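Local coordinates for glutaredoxin, CPYC type (Chlamydomonas reinhardtii, PDB 7NCV), which probably reduces disulfides linked to glutathione as a thioredoxin-fold oxidoreductase, and binds an iron-sulfur cluster in an atypical way, at residues E9-V14 with L64-G69; N17-Y22 with K99-A104; K34-Q39 with D86-A91; K80-G85 with G95-L100. All blocks are in the same frame, centred on the assembly; numbering follows the deposited sequence.

How the interactions relate
Interactions 1 and 3 pair helices; interactions 2 and 4 join a helix to a strand of the sheet in a thioredoxin fold. Interaction 1 lies on one face. Interactions 2, 3 and 4 lie on the other. The centres of 1 and 3 are 19 Å apart, while 4 sits 8 Å from both 2 and 3. Strand 19-23 links the two faces: A13 CB meets Y22 OH at 3.4 Å, and V21 CG2 meets L37 CD1 at 3.6 Å. Interactions 3 and 4 share an acetate at the start of helix 85-94. Helix 28-41, used in interaction 3, begins within the C27-C30 pair. This pair forms a disulfide in another structure of the protein but is reduced here.

Interaction 1: residues E9-V14 with L64-G69; sequences EIQKAV and LDITGG
I66 reaches across from helix 58-67 and lays its end methyl against I10 of helix 3-16. I66 CD1 lies 3.7 Å from I10 CG2 and 3.9 Å from I10 CB. This is the tight part of the contact, and it is purely apolar. I10 CG2 points to the partner because it stands opposite the backbone N, with CG1 beside that N (chi1 -66°). The two isoleucines meet at a slant.

The outer side is looser. Q11 CG adds a contact at 4.0 Å from the same I66 CD1. Beyond CG the chain of Q11 runs on extended, and the residue is exposed to solvent. No hydrogen bond joins the two segments.

Helix 58-67 ends just past the contact. T67 OG1 accepts from G69 N at 3.3 Å, which makes an ST turn. The same hydroxyl is bonded to L63 O. The chain turns out of the helix at G68. Salt bridges flank the contact: E9 with R53, and D65 with K3.

I10 is buried and also packs on M59, A62 and L63 of helix 58-67. Beneath the pair, I10 rests on Y22 of strand 19-23 and I66 on F76 of strand 74-77. The two helices thus lie together on one face of the central sheet.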
loop_
_atom_site.group_PDB
_atom_site.type_symbol
_atom_site.label_atom_id
_atom_site.label_comp_id
_atom_site.label_asym_id
_atom_site.label_seq_id
_atom_site.Cartn_x
_atom_site.Cartn_y
_atom_site.Cartn_z
ATOM N N GLU A 9 -9.735 -9.540 -4.248
ATOM C CA GLU A 9 -9.070 -9.567 -2.947
ATOM C C GLU A 9 -8.535 -8.190 -2.582
ATOM O O GLU A 9 -8.705 -7.725 -1.441
ATOM C CB GLU A 9 -7.909 -10.565 -2.967
ATOM C CG GLU A 9 -7.153 -10.635 -1.670
ATOM C CD GLU A 9 -6.019 -11.655 -1.704
ATOM O OE1 GLU A 9 -6.262 -12.792 -2.153
ATOM O OE2 GLU A 9 -4.896 -11.330 -1.253
ATOM N N ILE A 10 -7.834 -7.543 -3.523
ATOM C CA ILE A 10 -7.223 -6.234 -3.259
ATOM C C ILE A 10 -8.307 -5.194 -3.017
ATOM O O ILE A 10 -8.212 -4.392 -2.079
ATOM C CB ILE A 10 -6.283 -5.840 -4.407
ATOM C CG1 ILE A 10 -5.138 -6.803 -4.413
ATOM C CG2 ILE A 10 -5.744 -4.427 -4.180
ATOM C CD1 ILE A 10 -4.267 -6.650 -5.648
ATOM N N GLN A 11 -9.361 -5.191 -3.836
ATOM C CA GLN A 11 -10.366 -4.167 -3.617
ATOM C C GLN A 11 -11.002 -4.313 -2.239
ATOM O O GLN A 11 -11.220 -3.313 -1.544
ATOM C CB GLN A 11 -11.432 -4.224 -4.713
ATOM C CG GLN A 11 -10.862 -3.759 -6.060
ATOM C CD GLN A 11 -11.929 -3.918 -7.126
ATOM O OE1 GLN A 11 -12.730 -4.880 -7.094
ATOM N NE2 GLN A 11 -11.951 -2.989 -8.071
ATOM N N LYS A 12 -11.300 -5.558 -1.816
ATOM C CA LYS A 12 -11.909 -5.783 -0.500
ATOM C C LYS A 12 -10.944 -5.370 0.615
ATOM O O LYS A 12 -11.361 -4.764 1.619
ATOM C CB LYS A 12 -12.292 -7.237 -0.372
ATOM C CG LYS A 12 -13.606 -7.562 -1.152
ATOM C CD LYS A 12 -14.105 -8.969 -0.906
ATOM C CE LYS A 12 -15.589 -9.086 -1.272
ATOM N NZ LYS A 12 -15.932 -8.434 -2.587
ATOM N N ALA A 13 -9.653 -5.712 0.480
ATOM C CA ALA A 13 -8.710 -5.368 1.540
ATOM C C ALA A 13 -8.515 -3.864 1.618
ATOM O O ALA A 13 -8.395 -3.298 2.718
ATOM C CB ALA A 13 -7.358 -6.070 1.297
ATOM N N VAL A 14 -8.438 -3.190 0.456
ATOM C CA VAL A 14 -8.262 -1.741 0.454
ATOM C C VAL A 14 -9.476 -1.050 1.074
ATOM O O VAL A 14 -9.336 -0.048 1.792
ATOM C CB VAL A 14 -8.026 -1.297 -1.000
ATOM C CG1 VAL A 14 -8.173 0.205 -1.182
ATOM C CG2 VAL A 14 -6.593 -1.709 -1.445
ATOM N N LEU A 64 -1.777 -3.241 -11.179
ATOM C CA LEU A 64 -1.733 -2.408 -12.381
ATOM C C LEU A 64 -3.135 -1.932 -12.775
ATOM O O LEU A 64 -3.351 -0.748 -13.100
ATOM C CB LEU A 64 -1.095 -3.210 -13.523
ATOM C CG LEU A 64 -1.019 -2.574 -14.906
ATOM C CD1 LEU A 64 -0.155 -1.334 -14.822
ATOM C CD2 LEU A 64 -0.391 -3.615 -15.816
ATOM N N ASP A 65 -4.103 -2.851 -12.784
ATOM C CA ASP A 65 -5.448 -2.465 -13.172
ATOM C C ASP A 65 -6.023 -1.440 -12.215
ATOM O O ASP A 65 -6.708 -0.508 -12.639
ATOM C CB ASP A 65 -6.356 -3.691 -13.240
ATOM C CG ASP A 65 -6.281 -4.399 -14.590
ATOM O OD1 ASP A 65 -5.253 -4.251 -15.290
ATOM O OD2 ASP A 65 -7.259 -5.089 -14.960
ATOM N N ILE A 66 -5.750 -1.596 -10.916
ATOM C CA ILE A 66 -6.383 -0.764 -9.903
ATOM C C ILE A 66 -5.695 0.579 -9.784
ATOM O O ILE A 66 -6.370 1.587 -9.557
ATOM C CB ILE A 66 -6.398 -1.502 -8.555
ATOM C CG1 ILE A 66 -7.347 -2.687 -8.625
ATOM C CG2 ILE A 66 -6.777 -0.556 -7.405
ATOM C CD1 ILE A 66 -7.122 -3.674 -7.496
ATOM N N THR A 67 -4.339 0.624 -9.889
ATOM C CA THR A 67 -3.580 1.824 -9.530
ATOM C C THR A 67 -2.878 2.478 -10.698
ATOM O O THR A 67 -2.394 3.608 -10.548
ATOM C CB THR A 67 -2.497 1.524 -8.472
ATOM O OG1 THR A 67 -1.397 0.805 -9.075
ATOM C CG2 THR A 67 -3.105 0.690 -7.313
ATOM N N GLY A 68 -2.711 1.758 -11.808
ATOM C CA GLY A 68 -1.974 2.267 -12.950
ATOM C C GLY A 68 -0.554 1.772 -13.068
ATOM O O GLY A 68 0.105 2.047 -14.084
ATOM N N GLY A 69 -0.022 1.152 -12.033
ATOM C CA GLY A 69 1.319 0.626 -12.086
ATOM C C GLY A 69 1.392 -0.694 -11.357
ATOM O O GLY A 69 0.610 -0.971 -10.445
#

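Interaction 2: residues N17-Y22 with K99-A104; sequences NKVIVY and KLLQEA
V19 and L101 press methyl to methyl, with V19 CG2 only 3.5 Å from L101 CD2. This is tighter than a usual carbon contact. The first torsion of V19 (chi1 177°) sets CG1 opposite the backbone N and leaves CG2 opposite the carbonyl carbon, facing the helix. L101 has CG beside its own backbone N and turns its CD2 end to the strand. The two side chains cross at about a right angle. Both residues are buried.

K18 makes the polar half. Its chain runs extended as far as CE and then bends at chi4 (-74°). K18 CD passes 3.3 Å from A104 O. The bend brings K18 NZ to 3.2 Å from A104 O in a hydrogen bond. K18 NZ lies in the carbonyl plane, with a C=O...N angle of 149°. The bond lies near the C-terminal part of helix 96-103, where a positive charge would probably be favourable.

Around this contact, L101 also packs on F40 and I41 of helix 28-41 and on I77 of strand 74-77. A104 touches I77 as well. Helix 96-103 therefore lies against the sheet face that helix 28-41 also covers, next to the start of strand 19-23.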
loop_
_atom_site.group_PDB
_atom_site.type_symbol
_atom_site.label_atom_id
_atom_site.label_comp_id
_atom_site.label_asym_id
_atom_site.label_seq_id
_atom_site.Cartn_x
_atom_site.Cartn_y
_atom_site.Cartn_z
ATOM N N ASN A 17 -9.362 -1.733 5.225
ATOM C CA ASN A 17 -8.192 -1.387 6.041
ATOM C C ASN A 17 -7.969 0.098 5.923
ATOM O O ASN A 17 -8.006 0.648 4.811
ATOM C CB ASN A 17 -6.922 -2.096 5.584
ATOM C CG ASN A 17 -6.945 -3.535 5.999
ATOM O OD1 ASN A 17 -6.635 -3.830 7.174
ATOM N ND2 ASN A 17 -7.494 -4.417 5.140
ATOM N N LYS A 18 -7.732 0.769 7.052
ATOM C CA LYS A 18 -7.440 2.201 6.938
ATOM C C LYS A 18 -6.162 2.463 6.156
ATOM O O LYS A 18 -6.104 3.442 5.406
ATOM C CB LYS A 18 -7.355 2.834 8.325
ATOM C CG LYS A 18 -8.704 2.772 9.105
ATOM C CD LYS A 18 -8.563 3.465 10.430
ATOM C CE LYS A 18 -9.829 3.257 11.249
ATOM N NZ LYS A 18 -10.946 4.088 10.741
ATOM N N VAL A 19 -5.150 1.630 6.330
ATOM C CA VAL A 19 -3.861 1.796 5.643
ATOM C C VAL A 19 -3.391 0.396 5.260
ATOM O O VAL A 19 -3.389 -0.503 6.128
ATOM C CB VAL A 19 -2.813 2.422 6.579
ATOM C CG1 VAL A 19 -1.444 2.526 5.882
ATOM C CG2 VAL A 19 -3.288 3.774 7.103
ATOM N N ILE A 20 -3.067 0.188 3.986
ATOM C CA ILE A 20 -2.570 -1.120 3.567
ATOM C C ILE A 20 -1.490 -0.872 2.503
ATOM O O ILE A 20 -1.620 0.011 1.638
ATOM C CB ILE A 20 -3.708 -2.053 3.067
ATOM C CG1 ILE A 20 -3.140 -3.400 2.608
ATOM C CG2 ILE A 20 -4.500 -1.391 1.916
ATOM C CD1 ILE A 20 -4.271 -4.485 2.412
ATOM N N VAL A 21 -0.422 -1.650 2.568
ATOM C CA VAL A 21 0.715 -1.538 1.657
ATOM C C VAL A 21 0.907 -2.913 1.040
ATOM O O VAL A 21 1.094 -3.896 1.781
ATOM C CB VAL A 21 1.991 -1.176 2.407
ATOM C CG1 VAL A 21 3.166 -1.027 1.393
ATOM C CG2 VAL A 21 1.798 0.098 3.221
ATOM N N TYR A 22 0.905 -2.997 -0.294
ATOM C CA TYR A 22 1.328 -4.186 -1.004
ATOM C C TYR A 22 2.817 -4.048 -1.263
ATOM O O TYR A 22 3.279 -2.990 -1.728
ATOM C CB TYR A 22 0.547 -4.316 -2.316
ATOM C CG TYR A 22 -0.848 -4.791 -1.996
ATOM C CD1 TYR A 22 -1.111 -6.155 -1.886
ATOM C CD2 TYR A 22 -1.850 -3.883 -1.632
ATOM C CE1 TYR A 22 -2.366 -6.646 -1.468
ATOM C CE2 TYR A 22 -3.134 -4.338 -1.248
ATOM C CZ TYR A 22 -3.368 -5.719 -1.181
ATOM O OH TYR A 22 -4.631 -6.184 -0.782
ATOM N N LYS A 99 -1.827 14.298 7.663
ATOM C CA LYS A 99 -3.204 14.747 7.483
ATOM C C LYS A 99 -4.072 13.628 6.898
ATOM O O LYS A 99 -5.212 13.432 7.339
ATOM C CB LYS A 99 -3.208 16.007 6.602
ATOM C CG LYS A 99 -4.612 16.513 6.336
ATOM C CD LYS A 99 -5.077 17.547 7.302
ATOM C CE LYS A 99 -5.712 18.712 6.500
ATOM N NZ LYS A 99 -5.997 19.896 7.349
ATOM N N LEU A 100 -3.559 12.890 5.909
ATOM C CA LEU A 100 -4.359 11.813 5.315
ATOM C C LEU A 100 -4.635 10.732 6.348
ATOM O O LEU A 100 -5.733 10.115 6.378
ATOM C CB LEU A 100 -3.618 11.194 4.132
ATOM C CG LEU A 100 -3.512 12.110 2.903
ATOM C CD1 LEU A 100 -2.611 11.456 1.897
ATOM C CD2 LEU A 100 -4.906 12.370 2.304
ATOM N N LEU A 101 -3.649 10.453 7.212
ATOM C CA LEU A 101 -3.846 9.427 8.250
ATOM C C LEU A 101 -4.886 9.880 9.245
ATOM O O LEU A 101 -5.704 9.054 9.717
ATOM C CB LEU A 101 -2.513 9.114 8.956
ATOM C CG LEU A 101 -1.504 8.373 8.068
ATOM C CD1 LEU A 101 -0.171 8.258 8.806
ATOM C CD2 LEU A 101 -1.978 6.952 7.601
ATOM N N GLN A 102 -4.878 11.161 9.604
ATOM C CA GLN A 102 -5.903 11.696 10.488
ATOM C C GLN A 102 -7.289 11.565 9.873
ATOM O O GLN A 102 -8.238 11.108 10.546
ATOM C CB GLN A 102 -5.577 13.144 10.826
ATOM C CG GLN A 102 -4.343 13.254 11.723
ATOM C CD GLN A 102 -3.762 14.687 11.761
ATOM O OE1 GLN A 102 -3.926 15.467 10.821
ATOM N NE2 GLN A 102 -3.089 15.026 12.848
ATOM N N GLU A 103 -7.418 11.947 8.600
ATOM C CA GLU A 103 -8.692 11.898 7.898
ATOM C C GLU A 103 -9.197 10.463 7.785
ATOM O O GLU A 103 -10.422 10.226 7.838
ATOM C CB GLU A 103 -8.544 12.557 6.533
ATOM C CG GLU A 103 -8.306 14.107 6.680
ATOM C CD GLU A 103 -8.020 14.790 5.377
ATOM O OE1 GLU A 103 -7.712 14.108 4.379
ATOM O OE2 GLU A 103 -8.140 16.029 5.388
ATOM N N ALA A 104 -8.290 9.494 7.690
ATOM C CA ALA A 104 -8.645 8.065 7.653
ATOM C C ALA A 104 -9.029 7.500 9.008
ATOM O O ALA A 104 -9.491 6.335 9.068
ATOM C CB ALA A 104 -7.467 7.247 7.123
#

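Interaction 3: residues K34-Q39 with D86-A91; sequences KNALNQ and DDTAAA. With ACT (acetate ion), chain B.
A36 and T88 meet where helices 28-41 and 85-94 run side by side. The axes of segments 34-39 and 86-91 approach to 8.5 Å and run in the same general direction, 26° apart. T88 carries much of the contact. From CB its side chain forks. The methyl branch, CG2, is opposite the backbone N and enters the interface. T88 CG2 lies 3.9 Å from A36 CB and 4.2 Å from L37 CG, and meets the leucine at about a right angle. The hydroxyl branch, OG1, sits beside the backbone N (chi1 -57°). It turns back and donates to G84 O, in the turn before its own helix. The polar tip is thereby satisfied within its own helix start, and the methyl is the branch that meets A36 and L37.

A36 CB also touches backbone: T88 O at 3.8 Å and A89 CA at 3.9 Å. The small A36 lets the CA atoms of A36 and A89 come within 5.3 Å.

At the N-terminal end of helix 85-94, D86 N gives a nearly straight hydrogen bond of 3.0 Å to acetate OXT. The acetate probably came from the crystallisation liquor. In glutaredoxins this helix start receives a carboxylate of glutathione, and the bound acetate is consistent with that site.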
loop_
_atom_site.group_PDB
_atom_site.type_symbol
_atom_site.label_atom_id
_atom_site.label_comp_id
_atom_site.label_asym_id
_atom_site.label_seq_id
_atom_site.Cartn_x
_atom_site.Cartn_y
_atom_site.Cartn_z
ATOM N N LYS A 34 7.382 2.042 4.107
ATOM C CA LYS A 34 7.126 1.563 5.463
ATOM C C LYS A 34 7.716 2.524 6.471
ATOM O O LYS A 34 7.081 2.876 7.470
ATOM C CB LYS A 34 7.736 0.180 5.628
ATOM C CG LYS A 34 6.964 -0.876 4.877
ATOM C CD LYS A 34 7.924 -2.115 4.805
ATOM C CE LYS A 34 7.153 -3.273 4.181
ATOM N NZ LYS A 34 8.131 -4.439 4.165
ATOM N N ASN A 35 8.950 3.003 6.214
ATOM C CA ASN A 35 9.597 3.897 7.167
ATOM C C ASN A 35 8.813 5.198 7.275
ATOM O O ASN A 35 8.711 5.779 8.372
ATOM C CB ASN A 35 11.026 4.175 6.734
ATOM C CG ASN A 35 11.963 3.034 7.086
ATOM O OD1 ASN A 35 11.620 2.116 7.829
ATOM N ND2 ASN A 35 13.203 3.111 6.522
ATOM N N ALA A 36 8.250 5.670 6.146
ATOM C CA ALA A 36 7.447 6.890 6.162
ATOM C C ALA A 36 6.203 6.723 7.035
ATOM O O ALA A 36 5.920 7.567 7.913
ATOM C CB ALA A 36 7.089 7.294 4.739
ATOM N N LEU A 37 5.466 5.646 6.805
ATOM C CA LEU A 37 4.299 5.356 7.633
ATOM C C LEU A 37 4.704 5.174 9.092
ATOM O O LEU A 37 3.949 5.582 9.999
ATOM C CB LEU A 37 3.646 4.099 7.063
ATOM C CG LEU A 37 2.896 4.388 5.763
ATOM C CD1 LEU A 37 2.608 3.042 5.068
ATOM C CD2 LEU A 37 1.600 5.238 5.901
ATOM N N ASN A 38 5.841 4.520 9.340
ATOM C CA ASN A 38 6.281 4.239 10.722
ATOM C C ASN A 38 6.601 5.514 11.498
ATOM O O ASN A 38 6.693 5.470 12.740
ATOM C CB ASN A 38 7.499 3.322 10.720
ATOM C CG ASN A 38 7.158 1.931 10.260
ATOM O OD1 ASN A 38 5.995 1.537 10.148
ATOM N ND2 ASN A 38 8.199 1.158 10.025
ATOM N N GLN A 39 6.789 6.661 10.811
ATOM C CA GLN A 39 6.939 7.915 11.542
ATOM C C GLN A 39 5.677 8.280 12.316
ATOM O O GLN A 39 5.765 9.058 13.298
ATOM C CB GLN A 39 7.274 9.065 10.587
ATOM C CG GLN A 39 8.530 8.848 9.784
ATOM C CD GLN A 39 8.801 10.050 8.847
ATOM O OE1 GLN A 39 9.437 9.917 7.792
ATOM N NE2 GLN A 39 8.305 11.222 9.238
ATOM N N ASP A 86 8.522 6.546 -3.181
ATOM C CA ASP A 86 8.846 7.969 -3.227
ATOM C C ASP A 86 7.637 8.823 -2.901
ATOM O O ASP A 86 7.764 9.836 -2.199
ATOM C CB ASP A 86 9.396 8.343 -4.600
ATOM C CG ASP A 86 10.856 7.989 -4.737
ATOM O OD1 ASP A 86 11.494 7.576 -3.732
ATOM O OD2 ASP A 86 11.419 8.161 -5.861
ATOM N N ASP A 87 6.442 8.447 -3.407
ATOM C CA ASP A 87 5.261 9.255 -3.126
ATOM C C ASP A 87 4.989 9.285 -1.621
ATOM O O ASP A 87 4.573 10.317 -1.073
ATOM C CB ASP A 87 4.044 8.678 -3.833
ATOM C CG ASP A 87 4.161 8.702 -5.321
ATOM O OD1 ASP A 87 4.706 9.716 -5.898
ATOM O OD2 ASP A 87 3.645 7.753 -5.977
ATOM N N THR A 88 5.071 8.121 -0.970
ATOM C CA THR A 88 4.733 8.064 0.443
ATOM C C THR A 88 5.743 8.836 1.272
ATOM O O THR A 88 5.357 9.579 2.205
ATOM C CB THR A 88 4.640 6.590 0.887
ATOM O OG1 THR A 88 3.655 5.943 0.059
ATOM C CG2 THR A 88 4.160 6.479 2.349
ATOM N N ALA A 89 7.036 8.716 0.935
ATOM C CA ALA A 89 8.047 9.511 1.636
ATOM C C ALA A 89 7.847 11.004 1.406
ATOM O O ALA A 89 8.016 11.803 2.341
ATOM C CB ALA A 89 9.451 9.075 1.173
ATOM N N ALA A 90 7.494 11.405 0.174
ATOM C CA ALA A 90 7.245 12.832 -0.072
ATOM C C ALA A 90 6.078 13.315 0.781
ATOM O O ALA A 90 6.129 14.413 1.377
ATOM C CB ALA A 90 6.961 13.031 -1.549
ATOM N N ALA A 91 5.022 12.505 0.875
ATOM C CA ALA A 91 3.903 12.934 1.695
ATOM C C ALA A 91 4.281 12.978 3.187
ATOM O O ALA A 91 3.778 13.861 3.918
ATOM C CB ALA A 91 2.734 11.967 1.486
HETATM C C ACT B . 8.463 3.801 -5.962
HETATM O O ACT B . 7.715 3.039 -5.319
HETATM O OXT ACT B . 8.677 5.017 -5.702
HETATM C CH3 ACT B . 9.217 3.214 -7.219
#

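Interaction 4: residues K80-G85 with G95-L100; sequences KFLGGG and GTLEKL. With ACT (acetate ion), chain B.
L82 turns its CG opposite its own backbone N (chi1 177°), which swings both methyls to helix 96-103. With chi2 at 67° the fork spreads over two leucines. L82 CD1 meets L100 CD1 at 3.8 Å, and L82 CD2 meets L97 CD1 at 4.2 Å. L82 and L100 approach each other obliquely. L97 is buried and also packs on A91, A92, L37 and I77.

The strand is irregular here. Two residues, L82 and G83, lie opposite the single V75 of strand 74-77, which makes a classic beta bulge. G83 N sits 3.4 Å above the F81 ring, over its centre. G84 then stands at the N-cap of helix 85-94, and its N is bonded to D87 OD2.

G85 N gives a hydrogen bond of 2.7 Å to acetate O, with an N-H...O angle of 171°. It lies next to the D86 N-H that holds the other oxygen.

The chemistry thus divides along a few residues. Between segments 80-85 and 95-100 the contact is made by leucine methyls, without a hydrogen bond. The glycine-rich turn that follows L82 presents backbone N-H groups, which suit an anion.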
loop_
_atom_site.group_PDB
_atom_site.type_symbol
_atom_site.label_atom_id
_atom_site.label_comp_id
_atom_site.label_asym_id
_atom_site.label_seq_id
_atom_site.Cartn_x
_atom_site.Cartn_y
_atom_site.Cartn_z
ATOM N N LYS A 80 -8.188 4.792 -0.825
ATOM C CA LYS A 80 -7.714 5.534 -1.990
ATOM C C LYS A 80 -6.218 5.288 -2.183
ATOM O O LYS A 80 -5.423 5.400 -1.234
ATOM C CB LYS A 80 -7.969 7.019 -1.799
ATOM C CG LYS A 80 -7.346 7.923 -2.857
ATOM C CD LYS A 80 -7.781 9.387 -2.676
ATOM C CE LYS A 80 -7.353 10.210 -3.856
ATOM N NZ LYS A 80 -7.752 11.626 -3.696
ATOM N N PHE A 81 -5.835 4.993 -3.419
ATOM C CA PHE A 81 -4.431 4.801 -3.707
ATOM C C PHE A 81 -3.641 6.099 -3.496
ATOM O O PHE A 81 -3.981 7.158 -4.057
ATOM C CB PHE A 81 -4.289 4.336 -5.151
ATOM C CG PHE A 81 -2.879 4.198 -5.595
ATOM C CD1 PHE A 81 -2.022 3.312 -4.967
ATOM C CD2 PHE A 81 -2.411 4.941 -6.668
ATOM C CE1 PHE A 81 -0.713 3.168 -5.421
ATOM C CE2 PHE A 81 -1.099 4.817 -7.138
ATOM C CZ PHE A 81 -0.230 3.919 -6.469
ATOM N N LEU A 82 -2.559 6.011 -2.717
ATOM C CA LEU A 82 -1.670 7.152 -2.497
ATOM C C LEU A 82 -0.534 7.194 -3.509
ATOM O O LEU A 82 -0.242 8.261 -4.079
ATOM C CB LEU A 82 -1.110 7.087 -1.060
ATOM C CG LEU A 82 -0.121 8.209 -0.782
ATOM C CD1 LEU A 82 -0.816 9.541 -0.789
ATOM C CD2 LEU A 82 0.529 7.958 0.564
ATOM N N GLY A 83 0.136 6.075 -3.721
ATOM C CA GLY A 83 1.354 6.066 -4.554
ATOM C C GLY A 83 2.316 4.977 -4.118
ATOM O O GLY A 83 1.937 4.035 -3.402
ATOM N N GLY A 84 3.531 5.104 -4.590
ATOM C CA GLY A 84 4.600 4.202 -4.233
ATOM C C GLY A 84 5.499 4.728 -3.139
ATOM O O GLY A 84 5.086 5.529 -2.286
ATOM N N GLY A 85 6.755 4.273 -3.163
ATOM C CA GLY A 85 7.645 4.578 -2.048
ATOM C C GLY A 85 8.076 6.029 -2.031
ATOM O O GLY A 85 7.989 6.708 -0.994
ATOM N N GLY A 95 3.958 16.975 5.094
ATOM C CA GLY A 95 2.875 17.213 6.030
ATOM C C GLY A 95 1.590 16.549 5.627
ATOM O O GLY A 95 0.656 16.455 6.457
ATOM N N THR A 96 1.488 16.062 4.392
ATOM C CA THR A 96 0.201 15.504 3.982
ATOM C C THR A 96 -0.018 14.072 4.439
ATOM O O THR A 96 -1.198 13.702 4.552
ATOM C CB THR A 96 0.006 15.597 2.462
ATOM O OG1 THR A 96 1.032 14.852 1.786
ATOM C CG2 THR A 96 -0.049 17.048 2.008
ATOM N N LEU A 97 1.043 13.286 4.705
ATOM C CA LEU A 97 0.827 11.909 5.158
ATOM C C LEU A 97 0.140 11.928 6.494
ATOM O O LEU A 97 -0.855 11.215 6.689
ATOM C CB LEU A 97 2.137 11.150 5.246
ATOM C CG LEU A 97 1.949 9.678 5.647
ATOM C CD1 LEU A 97 0.996 9.023 4.619
ATOM C CD2 LEU A 97 3.291 8.998 5.599
ATOM N N GLU A 98 0.592 12.794 7.394
ATOM C CA GLU A 98 -0.066 12.939 8.697
ATOM C C GLU A 98 -1.539 13.319 8.529
ATOM O O GLU A 98 -2.434 12.710 9.166
ATOM C CB GLU A 98 0.659 14.040 9.467
ATOM C CG GLU A 98 0.027 14.325 10.827
ATOM C CD GLU A 98 0.856 15.247 11.674
ATOM O OE1 GLU A 98 1.586 16.109 11.120
ATOM O OE2 GLU A 98 0.774 15.137 12.915
ATOM N N LYS A 99 -1.827 14.298 7.663
ATOM C CA LYS A 99 -3.204 14.747 7.483
ATOM C C LYS A 99 -4.072 13.628 6.898
ATOM O O LYS A 99 -5.212 13.432 7.339
ATOM C CB LYS A 99 -3.208 16.007 6.602
ATOM C CG LYS A 99 -4.612 16.513 6.336
ATOM C CD LYS A 99 -5.077 17.547 7.302
ATOM C CE LYS A 99 -5.712 18.712 6.500
ATOM N NZ LYS A 99 -5.997 19.896 7.349
ATOM N N LEU A 100 -3.559 12.890 5.909
ATOM C CA LEU A 100 -4.359 11.813 5.315
ATOM C C LEU A 100 -4.635 10.732 6.348
ATOM O O LEU A 100 -5.733 10.115 6.378
ATOM C CB LEU A 100 -3.618 11.194 4.132
ATOM C CG LEU A 100 -3.512 12.110 2.903
ATOM C CD1 LEU A 100 -2.611 11.456 1.897
ATOM C CD2 LEU A 100 -4.906 12.370 2.304
HETATM C C ACT B . 8.463 3.801 -5.962
HETATM O O ACT B . 7.715 3.039 -5.319
HETATM O OXT ACT B . 8.677 5.017 -5.702
HETATM C CH3 ACT B . 9.217 3.214 -7.219
#